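PDB 5BSZ: N-methyltransferase from Streptoalloteichus sp. ATCC 53650, which probably transfers a methyl group from S-adenosylmethionine to the amino nitrogen of a nucleotide-linked trideoxysugar on the way to kedarcidin. Local coordinates for residues L192-A196 and T197-H201. Numbering follows the deposited sequence.
Sequences LAADA and TGVRH
D195 OD2 takes two donors from T197 at the tip of a β hairpin: the backbone N at 2.7 Å and the hydroxyl OG1 at a modelled 2.4 Å, so short that its exact length is doubtful. The amide meets the oxygen on its anti side, 32° out of the carboxylate plane; this side-chain bond to the N two residues on is an Asx turn, within the type I β turn D195 to G198. With chi1 at 57°, D195 CG sits between its own N and carbonyl carbon, and this curls the carboxylate over the turn, where the D195 and T197 side chains cross obliquely. The other oxygen, OD1, is held by a salt bridge to R170. G198 closes the turn with a positive phi of 129°, where a β carbon would collide with the preceding carbonyl O. Its N reaches D195 O at 3.0 Å from above the carbonyl plane, whereas D195 N meets G198 O in the plane of the G198 carbonyl. Further along, A193 and R200 exchange a second pair of bonds, R200 N to A193 O being 2.8 Å. The extended R200 side chain lies along the face of A193 and D195; D195 OD2 is 4.5 Å from R200 NH2 and well out of the guanidinium plane, so charge alone relates them. On the opposite face A194 CB touches V199 CG2 at 4.1 Å, and L192 CD2 lies 3.8 Å from H201 CD2. H201 NE2 is hydrogen-bonded to H190 ND1, and the H201 ring meets H201 of a second subunit, while residues 199-201 pair with a strand of a third subunit. Two neutral donors on OD2 and the R170 cation on OD1 would probably keep D195 ionised, tying it to both turn and R170.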
ATOM      1  N   LEU A 192      -8.114   9.215  -1.084  1.00 20.37           N
ATOM      2  CA  LEU A 192      -7.898   8.822  -2.491  1.00 20.76           C
ATOM      3  C   LEU A 192      -8.133  10.014  -3.424  1.00 18.98           C
ATOM      4  O   LEU A 192      -9.118  10.732  -3.266  1.00 21.11           O
ATOM      5  CB  LEU A 192      -8.815   7.666  -2.892  1.00 17.68           C
ATOM      6  CG  LEU A 192      -8.878   6.422  -2.028  1.00 21.87           C
ATOM      7  CD1 LEU A 192     -10.143   5.629  -2.304  1.00 24.84           C
ATOM      8  CD2 LEU A 192      -7.638   5.600  -2.309  1.00 22.68           C
ATOM      9  N   ALA A 193      -7.213  10.251  -4.351  1.00 18.59           N
ATOM     10  CA  ALA A 193      -7.410  11.267  -5.371  1.00 21.18           C
ATOM     11  C   ALA A 193      -7.237  10.675  -6.750  1.00 19.86           C
ATOM     12  O   ALA A 193      -6.310   9.908  -6.952  1.00 21.90           O
ATOM     13  CB  ALA A 193      -6.407  12.380  -5.218  1.00 22.33           C
ATOM     14  N   ALA A 194      -8.025  11.182  -7.702  1.00 20.45           N
ATOM     15  CA  ALA A 194      -7.982  10.737  -9.074  1.00 23.94           C
ATOM     16  C   ALA A 194      -8.140  11.935 -10.003  1.00 25.33           C
ATOM     17  O   ALA A 194      -8.965  12.798  -9.732  1.00 29.79           O
ATOM     18  CB  ALA A 194      -9.058   9.703  -9.304  1.00 22.52           C
ATOM     19  N   ASP A 195      -7.235  12.048 -10.972  1.00 30.35           N
ATOM     20  CA  ASP A 195      -7.333  13.032 -12.059  1.00 37.72           C
ATOM     21  C   ASP A 195      -6.701  12.415 -13.294  1.00 37.89           C
ATOM     22  O   ASP A 195      -6.468  11.203 -13.321  1.00 32.96           O
ATOM     23  CB  ASP A 195      -6.622  14.346 -11.707  1.00 36.38           C
ATOM     24  CG  ASP A 195      -5.158  14.169 -11.350  1.00 39.14           C
ATOM     25  OD1 ASP A 195      -4.722  14.977 -10.524  1.00 41.31           O
ATOM     26  OD2 ASP A 195      -4.410  13.278 -11.832  1.00 35.68           O
ATOM     27  N   ALA A 196      -6.328  13.245 -14.265  1.00 36.43           N
ATOM     28  CA  ALA A 196      -5.854  12.738 -15.556  1.00 44.11           C
ATOM     29  C   ALA A 196      -4.508  12.071 -15.402  1.00 37.81           C
ATOM     30  O   ALA A 196      -4.111  11.285 -16.261  1.00 38.18           O
ATOM     31  CB  ALA A 196      -5.762  13.864 -16.593  1.00 46.59           C
ATOM     32  N   THR A 197      -3.804  12.379 -14.313  1.00 33.82           N
ATOM     33  CA  THR A 197      -2.489  11.817 -14.084  1.00 34.13           C
ATOM     34  C   THR A 197      -2.571  10.426 -13.430  1.00 34.05           C
ATOM     35  O   THR A 197      -1.556   9.753 -13.334  1.00 34.53           O
ATOM     36  CB  THR A 197      -1.564  12.769 -13.266  1.00 42.32           C
ATOM     37  OG1 THR A 197      -2.049  12.928 -11.922  1.00 43.23           O
ATOM     38  CG2 THR A 197      -1.463  14.162 -13.916  1.00 40.08           C
ATOM     39  N   GLY A 198      -3.740  10.017 -12.942  1.00 31.11           N
ATOM     40  CA  GLY A 198      -3.857   8.730 -12.239  1.00 26.17           C
ATOM     41  C   GLY A 198      -4.546   8.840 -10.893  1.00 26.40           C
ATOM     42  O   GLY A 198      -5.278   9.809 -10.590  1.00 23.70           O
ATOM     43  N   VAL A 199      -4.332   7.789 -10.107  1.00 24.98           N
ATOM     44  CA  VAL A 199      -4.909   7.657  -8.784  1.00 24.91           C
ATOM     45  C   VAL A 199      -3.777   7.659  -7.759  1.00 24.38           C
ATOM     46  O   VAL A 199      -2.708   7.071  -7.978  1.00 21.26           O
ATOM     47  CB  VAL A 199      -5.673   6.331  -8.638  1.00 28.08           C
ATOM     48  CG1 VAL A 199      -6.274   6.181  -7.255  1.00 25.21           C
ATOM     49  CG2 VAL A 199      -6.775   6.274  -9.690  1.00 29.31           C
ATOM     50  N   ARG A 200      -4.030   8.326  -6.634  1.00 23.50           N
ATOM     51  CA  ARG A 200      -3.089   8.338  -5.513  1.00 23.06           C
ATOM     52  C   ARG A 200      -3.822   8.042  -4.234  1.00 21.44           C
ATOM     53  O   ARG A 200      -5.005   8.351  -4.132  1.00 21.11           O
ATOM     54  CB  ARG A 200      -2.428   9.702  -5.381  1.00 28.59           C
ATOM     55  CG  ARG A 200      -1.538   9.953  -6.574  1.00 31.44           C
ATOM     56  CD  ARG A 200      -1.066  11.392  -6.639  1.00 40.49           C
ATOM     57  NE  ARG A 200      -0.019  11.570  -7.644  1.00 46.27           N
ATOM     58  CZ  ARG A 200      -0.157  11.394  -8.962  1.00 57.47           C
ATOM     59  NH1 ARG A 200       0.892  11.613  -9.745  1.00 58.14           N
ATOM     60  NH2 ARG A 200      -1.306  10.995  -9.518  1.00 52.47           N
ATOM     61  N   HIS A 201      -3.136   7.377  -3.305  1.00 20.18           N
ATOM     62  CA  HIS A 201      -3.665   7.082  -1.978  1.00 18.92           C
ATOM     63  C   HIS A 201      -2.688   7.672  -0.959  1.00 23.40           C
ATOM     64  O   HIS A 201      -1.464   7.530  -1.110  1.00 19.88           O
ATOM     65  CB  HIS A 201      -3.793   5.592  -1.780  1.00 21.43           C
ATOM     66  CG  HIS A 201      -4.127   5.180  -0.380  1.00 23.17           C
ATOM     67  ND1 HIS A 201      -3.509   4.133   0.258  1.00 31.58           N
ATOM     68  CD2 HIS A 201      -5.020   5.666   0.505  1.00 24.49           C
ATOM     69  CE1 HIS A 201      -4.015   3.982   1.469  1.00 28.71           C
ATOM     70  NE2 HIS A 201      -4.922   4.916   1.649  1.00 23.75           N
TER